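Local atomic coordinates of DNA polymerase (Bacillus phage phi29, PDB entry 2PY5), a protein that copies the viral genome by protein-primed, highly processive strand-displacement DNA synthesis and proofreads its product with a 3'-5' exonuclease. Residues I166-D169 and I170-A174; L126-V130 and K131-K135; E175-L178 and I179-K182; N42-D45 and E46-W50; A377-Q380 and L381-M385. The protein carries 2 engineered substitutions. All coordinates share one frame; numbering follows the deposited sequence.

Contact 1 of 5, residues I166-D169 and I170-A174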
# COMPACT_ATOMS: atom_id res chain seq x y z
N ILE F 166 -7.79 25.48 2.12
CA ILE F 166 -8.82 24.57 1.65
C ILE F 166 -8.85 24.56 0.12
O ILE F 166 -8.91 23.49 -0.51
CB ILE F 166 -10.22 24.96 2.23
CG1 ILE F 166 -10.22 24.83 3.76
CG2 ILE F 166 -11.33 24.09 1.61
CD1 ILE F 166 -11.35 25.60 4.46
N LYS F 167 -8.79 25.73 -0.49
CA LYS F 167 -8.76 25.86 -1.93
C LYS F 167 -7.54 25.14 -2.52
O LYS F 167 -7.63 24.47 -3.56
CB LYS F 167 -8.74 27.33 -2.34
CG LYS F 167 -9.02 27.54 -3.81
CD LYS F 167 -8.99 28.99 -4.15
CE LYS F 167 -9.17 29.20 -5.64
NZ LYS F 167 -9.17 30.64 -5.99
N ASN F 168 -6.40 25.28 -1.86
CA ASN F 168 -5.17 24.63 -2.32
C ASN F 168 -5.30 23.11 -2.24
O ASN F 168 -4.92 22.39 -3.18
CB ASN F 168 -3.97 25.12 -1.50
CG ASN F 168 -2.67 24.49 -1.93
OD1 ASN F 168 -1.90 24.01 -1.09
ND2 ASN F 168 -2.40 24.51 -3.23
N ASP F 169 -5.82 22.62 -1.11
CA ASP F 169 -6.02 21.17 -0.94
C ASP F 169 -6.88 20.57 -2.04
O ASP F 169 -6.50 19.56 -2.64
CB ASP F 169 -6.67 20.84 0.40
CG ASP F 169 -5.71 20.89 1.56
OD1 ASP F 169 -4.51 21.16 1.34
OD2 ASP F 169 -6.17 20.66 2.70
N ILE F 170 -8.04 21.17 -2.29
CA ILE F 170 -8.93 20.61 -3.33
C ILE F 170 -8.35 20.80 -4.74
O ILE F 170 -8.58 19.98 -5.61
CB ILE F 170 -10.39 21.15 -3.22
CG1 ILE F 170 -10.48 22.67 -3.51
CG2 ILE F 170 -10.96 20.81 -1.84
CD1 ILE F 170 -11.90 23.23 -3.26
N GLN F 171 -7.57 21.85 -4.96
CA GLN F 171 -7.01 22.10 -6.28
C GLN F 171 -5.85 21.15 -6.58
O GLN F 171 -5.67 20.75 -7.72
CB GLN F 171 -6.56 23.56 -6.44
CG GLN F 171 -6.04 23.87 -7.85
CD GLN F 171 -5.89 25.34 -8.16
OE1 GLN F 171 -5.12 25.72 -9.05
NE2 GLN F 171 -6.61 26.18 -7.44
N ILE F 172 -5.07 20.79 -5.56
CA ILE F 172 -3.99 19.80 -5.76
C ILE F 172 -4.59 18.48 -6.28
O ILE F 172 -4.12 17.92 -7.28
CB ILE F 172 -3.21 19.53 -4.46
CG1 ILE F 172 -2.30 20.72 -4.14
CG2 ILE F 172 -2.36 18.23 -4.58
CD1 ILE F 172 -1.89 20.80 -2.69
N ILE F 173 -5.62 17.99 -5.59
CA ILE F 173 -6.27 16.74 -5.99
C ILE F 173 -6.99 16.89 -7.35
O ILE F 173 -6.91 16.00 -8.19
CB ILE F 173 -7.19 16.19 -4.89
CG1 ILE F 173 -6.37 15.79 -3.65
CG2 ILE F 173 -7.99 15.00 -5.41
CD1 ILE F 173 -5.25 14.73 -3.90
N ALA F 174 -7.63 18.03 -7.59
CA ALA F 174 -8.22 18.29 -8.92
C ALA F 174 -7.17 18.22 -10.03
O ALA F 174 -7.41 17.62 -11.07
CB ALA F 174 -8.93 19.64 -8.96

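Contact 2 of 5, residues L126-V130 and K131-K135. With nucleotides of chain A.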
# COMPACT_ATOMS: atom_id res chain seq x y z
N LEU F 126 -4.62 7.84 -6.13
CA LEU F 126 -3.36 8.52 -5.89
C LEU F 126 -2.95 8.18 -4.45
O LEU F 126 -3.25 8.92 -3.52
CB LEU F 126 -3.55 10.03 -6.09
CG LEU F 126 -3.99 10.45 -7.51
CD1 LEU F 126 -4.56 11.89 -7.47
CD2 LEU F 126 -2.83 10.32 -8.50
N PRO F 127 -2.30 7.01 -4.26
CA PRO F 127 -2.06 6.48 -2.91
C PRO F 127 -0.90 7.15 -2.14
O PRO F 127 0.08 6.50 -1.76
CB PRO F 127 -1.81 5.00 -3.17
CG PRO F 127 -1.13 5.00 -4.52
CD PRO F 127 -1.88 6.05 -5.30
N PHE F 128 -1.03 8.46 -1.91
CA PHE F 128 -0.02 9.26 -1.21
C PHE F 128 -0.75 10.38 -0.51
O PHE F 128 -1.84 10.73 -0.94
CB PHE F 128 0.99 9.88 -2.19
CG PHE F 128 1.42 8.96 -3.29
CD1 PHE F 128 0.76 8.97 -4.51
CD2 PHE F 128 2.46 8.10 -3.09
CE1 PHE F 128 1.16 8.11 -5.54
CE2 PHE F 128 2.88 7.23 -4.11
CZ PHE F 128 2.21 7.25 -5.33
N PRO F 129 -0.15 10.95 0.54
CA PRO F 129 -0.77 12.16 1.11
C PRO F 129 -0.83 13.30 0.08
O PRO F 129 -0.01 13.35 -0.84
CB PRO F 129 0.16 12.54 2.25
CG PRO F 129 0.99 11.35 2.53
CD PRO F 129 1.07 10.56 1.25
N VAL F 130 -1.77 14.22 0.28
CA VAL F 130 -1.92 15.39 -0.61
C VAL F 130 -0.61 16.17 -0.79
O VAL F 130 -0.23 16.53 -1.90
CB VAL F 130 -3.03 16.33 -0.10
CG1 VAL F 130 -3.12 17.58 -0.98
CG2 VAL F 130 -4.35 15.60 -0.09
N LYS F 131 0.09 16.42 0.31
CA LYS F 131 1.35 17.15 0.25
C LYS F 131 2.39 16.45 -0.63
O LYS F 131 3.13 17.11 -1.34
CB LYS F 131 1.90 17.35 1.66
CG LYS F 131 1.09 18.34 2.48
CD LYS F 131 1.49 19.78 2.18
CE LYS F 131 1.07 20.73 3.29
NZ LYS F 131 1.86 22.00 3.23
N LYS F 132 2.44 15.12 -0.57
CA LYS F 132 3.39 14.35 -1.38
C LYS F 132 2.98 14.37 -2.85
O LYS F 132 3.83 14.49 -3.74
CB LYS F 132 3.51 12.92 -0.87
CG LYS F 132 4.44 12.06 -1.70
CD LYS F 132 4.90 10.81 -0.95
CE LYS F 132 5.62 9.84 -1.88
NZ LYS F 132 6.82 10.46 -2.51
N ILE F 133 1.68 14.24 -3.11
CA ILE F 133 1.16 14.39 -4.47
C ILE F 133 1.57 15.73 -5.07
O ILE F 133 2.05 15.80 -6.19
CB ILE F 133 -0.38 14.25 -4.53
CG1 ILE F 133 -0.78 12.82 -4.18
CG2 ILE F 133 -0.90 14.63 -5.93
CD1 ILE F 133 -2.24 12.62 -3.83
N ALA F 134 1.40 16.81 -4.33
CA ALA F 134 1.77 18.13 -4.86
C ALA F 134 3.26 18.19 -5.19
O ALA F 134 3.65 18.69 -6.24
CB ALA F 134 1.38 19.23 -3.88
N LYS F 135 4.09 17.65 -4.31
CA LYS F 135 5.53 17.64 -4.51
C LYS F 135 5.93 16.85 -5.76
O LYS F 135 6.60 17.37 -6.65
CB LYS F 135 6.23 17.05 -3.28
P DT A 6 -3.48 13.03 3.86
OP1 DT A 6 -3.65 13.78 2.62
OP2 DT A 6 -2.38 13.32 4.78
O5' DT A 6 -4.79 13.22 4.77
C5' DT A 6 -6.07 13.29 4.18
C4' DT A 6 -7.08 13.31 5.30
O4' DT A 6 -7.02 12.10 6.07
C3' DT A 6 -6.83 14.43 6.32
O3' DT A 6 -7.37 15.67 5.87
C2' DT A 6 -7.50 13.88 7.57
C1' DT A 6 -7.41 12.36 7.41
N1 DT A 6 -6.39 11.72 8.29
C2 DT A 6 -6.75 10.57 8.95
O2 DT A 6 -7.85 10.05 8.86
N3 DT A 6 -5.76 10.04 9.74
C4 DT A 6 -4.47 10.54 9.91
O4 DT A 6 -3.66 9.97 10.64
C5 DT A 6 -4.16 11.73 9.16
C7 DT A 6 -2.81 12.35 9.26
C6 DT A 6 -5.13 12.26 8.39
P DT A 5 0.15 7.58 4.02
OP1 DT A 5 0.37 7.00 2.68
OP2 DT A 5 1.28 8.09 4.82
O5' DT A 5 -0.93 8.78 3.87
C5' DT A 5 -2.01 8.65 2.99
C4' DT A 5 -3.26 9.13 3.66
O4' DT A 5 -3.60 8.19 4.68
C3' DT A 5 -3.16 10.46 4.37
O3' DT A 5 -3.51 11.47 3.48
C2' DT A 5 -4.17 10.34 5.51
C1' DT A 5 -4.29 8.85 5.71
N1 DT A 5 -3.68 8.34 6.94
C2 DT A 5 -4.48 7.62 7.78
O2 DT A 5 -5.68 7.42 7.57
N3 DT A 5 -3.84 7.18 8.90
C4 DT A 5 -2.51 7.36 9.23
O4 DT A 5 -2.05 6.92 10.27
C5 DT A 5 -1.72 8.12 8.29
C7 DT A 5 -0.27 8.38 8.55
C6 DT A 5 -2.34 8.57 7.19

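Contact 3 of 5, residues E175-L178 and I179-K182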
# COMPACT_ATOMS: atom_id res chain seq x y z
N GLU F 175 -6.03 18.87 -9.82
CA GLU F 175 -4.98 18.91 -10.84
C GLU F 175 -4.40 17.51 -11.09
O GLU F 175 -4.17 17.12 -12.23
CB GLU F 175 -3.87 19.88 -10.43
CG GLU F 175 -4.32 21.36 -10.49
CD GLU F 175 -3.28 22.35 -9.97
OE1 GLU F 175 -2.32 21.92 -9.29
OE2 GLU F 175 -3.41 23.56 -10.26
N ALA F 176 -4.16 16.78 -10.01
CA ALA F 176 -3.56 15.45 -10.11
C ALA F 176 -4.53 14.47 -10.77
O ALA F 176 -4.13 13.71 -11.65
CB ALA F 176 -3.11 14.93 -8.74
N LEU F 177 -5.80 14.50 -10.36
CA LEU F 177 -6.79 13.60 -10.96
C LEU F 177 -7.01 13.91 -12.44
O LEU F 177 -7.14 12.99 -13.24
CB LEU F 177 -8.11 13.66 -10.23
CG LEU F 177 -8.14 13.01 -8.86
CD1 LEU F 177 -9.47 13.28 -8.21
CD2 LEU F 177 -7.90 11.50 -8.99
N LEU F 178 -7.03 15.19 -12.80
CA LEU F 178 -7.22 15.53 -14.21
C LEU F 178 -6.07 14.98 -15.08
O LEU F 178 -6.31 14.40 -16.16
CB LEU F 178 -7.38 17.04 -14.39
CG LEU F 178 -7.71 17.46 -15.83
CD1 LEU F 178 -8.98 16.79 -16.30
CD2 LEU F 178 -7.81 18.95 -15.93
N ILE F 179 -4.83 15.13 -14.62
CA ILE F 179 -3.69 14.57 -15.33
C ILE F 179 -3.84 13.05 -15.48
O ILE F 179 -3.62 12.51 -16.55
CB ILE F 179 -2.35 14.93 -14.64
CG1 ILE F 179 -2.09 16.44 -14.71
CG2 ILE F 179 -1.21 14.18 -15.26
CD1 ILE F 179 -1.12 16.94 -13.64
N GLN F 180 -4.21 12.37 -14.39
CA GLN F 180 -4.42 10.92 -14.41
C GLN F 180 -5.50 10.51 -15.42
O GLN F 180 -5.28 9.65 -16.26
CB GLN F 180 -4.77 10.47 -13.01
CG GLN F 180 -4.76 8.97 -12.80
CD GLN F 180 -4.88 8.63 -11.35
OE1 GLN F 180 -5.53 9.33 -10.59
NE2 GLN F 180 -4.24 7.54 -10.95
N PHE F 181 -6.64 11.19 -15.37
CA PHE F 181 -7.75 10.89 -16.29
C PHE F 181 -7.36 11.16 -17.73
O PHE F 181 -7.68 10.38 -18.64
CB PHE F 181 -8.99 11.72 -15.92
CG PHE F 181 -9.59 11.41 -14.57
CD1 PHE F 181 -9.37 10.20 -13.92
CD2 PHE F 181 -10.40 12.35 -13.94
CE1 PHE F 181 -9.94 9.94 -12.67
CE2 PHE F 181 -10.97 12.08 -12.69
CZ PHE F 181 -10.74 10.88 -12.07
N LYS F 182 -6.60 12.24 -17.98
CA LYS F 182 -6.15 12.54 -19.34
C LYS F 182 -5.21 11.48 -19.93
O LYS F 182 -5.10 11.33 -21.15
CB LYS F 182 -5.49 13.92 -19.41
CG LYS F 182 -6.46 15.07 -19.35
CD LYS F 182 -5.72 16.41 -19.35
CE LYS F 182 -6.67 17.59 -19.52
NZ LYS F 182 -5.93 18.90 -19.49

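Contact 4 of 5, residues N42-D45 and E46-W50. With EDO (1,2-ethanediol), chain P.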
# COMPACT_ATOMS: atom_id res chain seq x y z
N ASN F 42 -19.18 27.05 5.08
CA ASN F 42 -19.03 26.63 6.47
C ASN F 42 -20.21 25.81 6.99
O ASN F 42 -20.41 25.70 8.19
CB ASN F 42 -18.74 27.84 7.37
CG ASN F 42 -19.95 28.74 7.57
OD1 ASN F 42 -21.00 28.54 6.94
ND2 ASN F 42 -19.83 29.73 8.48
N SER F 43 -20.96 25.20 6.09
CA SER F 43 -22.16 24.42 6.45
C SER F 43 -22.23 23.10 5.71
O SER F 43 -22.30 23.08 4.50
CB SER F 43 -23.40 25.24 6.10
OG SER F 43 -24.58 24.47 6.20
N LEU F 44 -22.22 21.99 6.45
CA LEU F 44 -22.42 20.67 5.84
C LEU F 44 -23.80 20.58 5.21
O LEU F 44 -23.94 19.97 4.15
CB LEU F 44 -22.23 19.53 6.86
CG LEU F 44 -22.32 18.10 6.32
CD1 LEU F 44 -21.34 17.89 5.12
CD2 LEU F 44 -22.03 17.06 7.38
N ASP F 45 -24.81 21.16 5.84
CA ASP F 45 -26.15 21.17 5.25
C ASP F 45 -26.13 21.77 3.86
O ASP F 45 -26.73 21.24 2.94
CB ASP F 45 -27.12 21.97 6.11
CG ASP F 45 -27.61 21.23 7.35
OD1 ASP F 45 -27.48 19.99 7.43
OD2 ASP F 45 -28.18 21.90 8.25
N GLU F 46 -25.43 22.89 3.72
CA GLU F 46 -25.31 23.56 2.43
C GLU F 46 -24.59 22.66 1.43
O GLU F 46 -25.03 22.53 0.27
CB GLU F 46 -24.53 24.85 2.61
CG GLU F 46 -24.49 25.70 1.39
CD GLU F 46 -23.88 27.04 1.69
OE1 GLU F 46 -22.63 27.14 1.66
OE2 GLU F 46 -24.65 27.99 1.99
N PHE F 47 -23.49 22.05 1.87
CA PHE F 47 -22.70 21.16 1.00
C PHE F 47 -23.57 20.00 0.52
O PHE F 47 -23.61 19.67 -0.68
CB PHE F 47 -21.50 20.60 1.75
CG PHE F 47 -20.68 19.62 0.92
CD1 PHE F 47 -19.84 20.09 -0.09
CD2 PHE F 47 -20.75 18.25 1.14
CE1 PHE F 47 -19.10 19.21 -0.89
CE2 PHE F 47 -20.00 17.36 0.36
CZ PHE F 47 -19.18 17.86 -0.65
N MET F 48 -24.25 19.36 1.45
CA MET F 48 -25.03 18.16 1.12
C MET F 48 -26.24 18.48 0.22
O MET F 48 -26.63 17.67 -0.63
CB MET F 48 -25.48 17.42 2.39
CG MET F 48 -24.31 16.81 3.13
SD MET F 48 -23.35 15.62 2.17
CE MET F 48 -24.58 14.35 1.78
N ALA F 49 -26.86 19.65 0.38
CA ALA F 49 -27.90 20.07 -0.54
C ALA F 49 -27.35 20.09 -1.98
O ALA F 49 -28.02 19.64 -2.90
CB ALA F 49 -28.48 21.45 -0.15
N TRP F 50 -26.13 20.60 -2.14
CA TRP F 50 -25.45 20.62 -3.42
C TRP F 50 -25.16 19.19 -3.91
O TRP F 50 -25.44 18.86 -5.08
CB TRP F 50 -24.16 21.45 -3.31
CG TRP F 50 -23.27 21.36 -4.52
CD1 TRP F 50 -23.41 22.05 -5.69
CD2 TRP F 50 -22.11 20.52 -4.68
NE1 TRP F 50 -22.42 21.69 -6.57
CE2 TRP F 50 -21.61 20.76 -5.97
CE3 TRP F 50 -21.45 19.60 -3.85
CZ2 TRP F 50 -20.48 20.10 -6.46
CZ3 TRP F 50 -20.32 18.95 -4.34
CH2 TRP F 50 -19.84 19.22 -5.64
C1 EDO P . -27.89 25.44 6.57
O1 EDO P . -26.82 26.05 5.85
C2 EDO P . -27.44 25.06 7.98
O2 EDO P . -28.51 24.41 8.70
O HOH W 1 -21.56 28.17 3.94
O HOH W 2 -24.00 28.89 5.21

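Contact 5 of 5, residues A377-Q380 and L381-M385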
# COMPACT_ATOMS: atom_id res chain seq x y z
N ALA F 377 4.41 14.64 -13.01
CA ALA F 377 3.18 13.90 -12.91
C ALA F 377 3.14 12.63 -13.75
O ALA F 377 2.83 11.56 -13.25
CB ALA F 377 1.97 14.81 -13.23
N ILE F 378 3.44 12.74 -15.04
CA ILE F 378 3.35 11.58 -15.92
C ILE F 378 4.36 10.48 -15.51
O ILE F 378 4.07 9.28 -15.62
CB ILE F 378 3.50 11.97 -17.39
CG1 ILE F 378 2.25 12.74 -17.82
CG2 ILE F 378 3.69 10.75 -18.27
CD1 ILE F 378 2.35 13.34 -19.19
N LYS F 379 5.53 10.90 -15.02
CA LYS F 379 6.51 9.94 -14.52
C LYS F 379 5.93 9.18 -13.33
O LYS F 379 6.06 7.97 -13.25
CB LYS F 379 7.80 10.62 -14.10
CG LYS F 379 8.87 9.63 -13.64
CD LYS F 379 10.16 10.32 -13.31
CE LYS F 379 11.27 9.34 -13.07
NZ LYS F 379 12.59 10.02 -13.06
N GLN F 380 5.28 9.90 -12.41
CA GLN F 380 4.69 9.25 -11.23
C GLN F 380 3.62 8.26 -11.63
O GLN F 380 3.43 7.23 -10.98
CB GLN F 380 4.06 10.27 -10.27
CG GLN F 380 4.98 11.37 -9.80
CD GLN F 380 6.37 10.89 -9.51
OE1 GLN F 380 6.58 9.98 -8.70
NE2 GLN F 380 7.35 11.50 -10.17
N LEU F 381 2.85 8.61 -12.67
CA LEU F 381 1.78 7.75 -13.11
C LEU F 381 2.33 6.48 -13.75
O LEU F 381 1.75 5.42 -13.59
CB LEU F 381 0.85 8.48 -14.05
CG LEU F 381 0.04 9.59 -13.40
CD1 LEU F 381 -0.70 10.34 -14.50
CD2 LEU F 381 -0.93 9.06 -12.34
N ALA F 382 3.45 6.61 -14.46
CA ALA F 382 4.11 5.43 -15.04
C ALA F 382 4.60 4.48 -13.95
O ALA F 382 4.45 3.27 -14.04
CB ALA F 382 5.26 5.85 -15.95
N LYS F 383 5.18 5.04 -12.89
CA LYS F 383 5.59 4.26 -11.73
C LYS F 383 4.38 3.58 -11.10
O LYS F 383 4.43 2.40 -10.74
CB LYS F 383 6.27 5.17 -10.72
CG LYS F 383 7.59 5.73 -11.24
CD LYS F 383 8.07 6.92 -10.44
CE LYS F 383 8.40 6.58 -9.02
NZ LYS F 383 8.82 7.82 -8.28
N LEU F 384 3.29 4.32 -10.99
CA LEU F 384 2.08 3.77 -10.42
C LEU F 384 1.56 2.60 -11.25
O LEU F 384 1.16 1.57 -10.71
CB LEU F 384 1.02 4.88 -10.29
CG LEU F 384 -0.15 4.65 -9.37
CD1 LEU F 384 0.26 4.36 -7.92
CD2 LEU F 384 -1.02 5.90 -9.43
N MET F 385 1.60 2.71 -12.58
CA MET F 385 1.15 1.61 -13.44
C MET F 385 2.03 0.36 -13.25
O MET F 385 1.53 -0.75 -13.14
CB MET F 385 1.17 2.04 -14.90
CG MET F 385 0.04 3.00 -15.28
SD MET F 385 -1.58 2.23 -15.24
CE MET F 385 -1.54 1.19 -16.71
O HOH W 3 10.08 10.68 -9.43

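Contact 1 of 5, residues I166-D169 and I170-A174
Ile-166 opens this turn of the long α-helix 160-182 in the exonuclease region by receiving the amide of Ile-170 on its carbonyl: N to O is 3.1 Å and the N-H points almost straight at the oxygen (171°). Ile-170 folds back on the same turn. Its CG1 sits between the backbone N and the carbonyl carbon (chi1 66°), a position that lays this branch 3.4 Å from the carbonyl oxygen of Lys-167. That oxygen also takes the amide of Gln-171, in a more bent bond. One helical face, with Ile-166 and Ile-170, lies against strand 8-15, where the engineered Ala-12 occupies an exonuclease site position. Asn-168 comes next, its carbonyl bonded to Ile-172 N. Its amide end is held by Leu-142 N and Thr-140 O, so the helix is tied to the 140-142 loop, and this flat group crosses the end of Ile-172 at an angle, OD1 lying 3.6 Å from CD1. Asp-169, which binds magnesium in a structure of this polymerase, turns its carboxylate off the helix and packs near a phosphate of the bound DNA. Its carbonyl oxygen accepts a weak bond from Ile-173 N at 3.5 Å.

Contact 2 of 5, residues L126-V130 and K131-K135
Ile-133 reaches back under the loop that leads into its helix, and the tight side of this contact is built round it. With CG1 anti to its own carbonyl carbon (chi1 -67°), the branch runs toward the loop: CD1 ends 3.7 Å from Leu-126 CB and 3.5 Å from Phe-128 O, while CG1 lies 4.0 Å from Phe-128 CB. Leu-126 and Ile-133 both pack on Ala-176 of helix 160-182, and Phe-128 O accepts from His-61 NE2. The outer side is looser. Here the aliphatic part of Lys-132 slants past the Phe-128 ring, CE 3.8 Å from CD2, before its ammonium group turns to a salt bridge with Asp-136. Lys-131 leaves in another direction, its NZ bonded to the carbonyls of Leu-142 and Gly-144. Pro-129 takes the N-cap position; its carbonyl receives a straight bond from Ile-133 N at 3.0 Å and a weak one from Lys-132 N. The following amide, Val-130 N, donates a hydrogen bond to OP1 of DT6 of chain A (3.0 Å, 176°), with Val-130 CG2 close beside that oxygen. A DNA phosphate received by the first backbone N-H of a helix is the classic use of a helix N-terminus in phosphate binding, here on the single strand held by the exonuclease domain.

Contact 3 of 5, residues E175-L178 and I179-K182
The carbonyl oxygen of Leu-177 takes the amide of Phe-181 in a bond of 2.8 Å from N to O, close to straight at 168°. This is the last part of α-helix 160-182, and the backbone bonds step regularly from Glu-175 to Lys-182. The same oxygen also lies over one face of the Phe-181 ring, displaced toward its rim, 3.2 Å from CG. Chi1 (-64°) carries the ring back along the preceding turn and chi2 (-22°) turns a face to the oxygen; CE2 then meets Leu-177 CB at 4.1 Å. Farther out, Phe-181 and Leu-177 both touch Lys-125 of helix 122-125, and Phe-181 lies near Tyr-59, a residue that interacts with the primer terminal protein.

Gln-180 points to another side. Its extended chain carries the amide to Lys-125 O, which accepts from NE2, whereas OE1 is buried with no polar partner in the model and has Leu-177 CD2 against it at 3.6 Å. Ile-179 and Gln-180 together face Leu-381 of helix 376-387, so this end of the exonuclease helix packs against the polymerization region.

Toward solvent, Leu-178 and Lys-182 make a mainly aliphatic contact, Leu-178 CG 3.8 Å from Lys-182 CE. The lysine runs out extended and passes across the leucine, whose two methyl groups both come near its far end. Ile-179, with CG1 beside its own N, folds over the carbonyl of Glu-175, and CD1 stops 3.4 Å from Glu-175 O.

Contact 4 of 5, residues N42-D45 and E46-W50
Ser-43 OG, at the very start of a helix, accepts from Glu-46 N at 3.1 Å, with the N-H directed well at it (162°), and is also hydrogen-bonded at 2.8 Å to O1 of a 1,2-ethanediol molecule, probably from the crystallisation liquor. The diol's O2 donates to Asp-45 OD2 at 2.6 Å, so the small molecule bridges two side chains that are neighbours round the first turn. A chi1 of 169° places the hydroxyl beside the serine's own carbonyl carbon, within range of the Glu-46 amide. Ser-43 O meanwhile takes the amide of Phe-47.

Glu-46 runs back along the preceding loop. A water lies 2.7 Å from its OE1 and accepts from Asn-42 N, while OE1 is also bonded to Tyr-27 OH; a second water makes at most weak links between OE2 and Asn-42 OD1. Asp-45 OD1 accepts from Trp-73 NE1.

Leu-44 covers the inward side. Its CD1 is 3.7 Å from Met-48 CG, these two side chains lying side by side and pointing the same way, and 4.0 Å from Phe-47 CD2. Beyond them, Phe-47 meets Phe-13 edge-to-face, and both Leu-44 and Met-48 touch Trp-73 of helix 63-76. Ser-43 is thus a serine N-cap, starting helix 44-54 beside the central sheet of the exonuclease domain.

Contact 5 of 5, residues A377-Q380 and L381-M385
Gln-380 and Lys-383 supply the side-chain hydrogen bond of this contact: NZ of the lysine donates to OE1 of the glutamine at 3.1 Å, approaching the amide oxygen at a C=O...N angle of 136° and tilted 18° from the carbonyl plane. The two chains lie side by side and point the same way. Both are bent to meet, the glutamine at chi2 (-39°) and the lysine at chi3. One water spans the pair, accepting from Gln-380 NE2 at 2.9 Å and, weakly, from Lys-383 NZ. NE2 has a further acceptor in Gly-376 O, so both ends of the amide are engaged and its rotation is well defined.

The backbone bonds are those of α-helix 376-387 in the polymerization region, which brings several functional side chains to one neighbourhood. Lys-383 binds nucleotide in a related complex of this polymerase, and Lys-379, one turn earlier, stabilises the incoming nucleotide. Their ammonium groups are 6.5 Å apart, a spacing consistent with two positive charges facing the phosphates of an incoming nucleotide.

The other contacts are van der Waals. The aliphatic chains of Lys-379 and Lys-383 pass at 4.3 Å, CG to CD, and Leu-381 CG rests 3.4 Å from Ala-377 O. Ala-377 touches Ile-179 of helix 160-182, Ala-382 faces Trp-367 and Ile-370 of helix 361-373, and Leu-384 packs on Gln-180.

In the fold
Contacts 1 and 3 are successive parts of one helix, 160-182, and contact 2 lies against both, Ile-172 CG2 meeting Val-130 CG1 at 3.7 Å. Contact 5 belongs to the polymerization region yet joins this group, helix 376-387 packing on helix 160-182 and Leu-384 on Pro-127 of contact 2. Contact 4 stands apart, its centre about 18 Å from that of contact 1. Every contact is partly buried: contact 1 has the most buried residues, four of eight, while contact 4 has three exposed ones and a buried Phe-47/Met-48 side. Aliphatic packing dominates where 1, 2 and 3 meet; phosphate binding belongs to 2, nucleotide-side lysines to 5, water and diol to the outer side of 4.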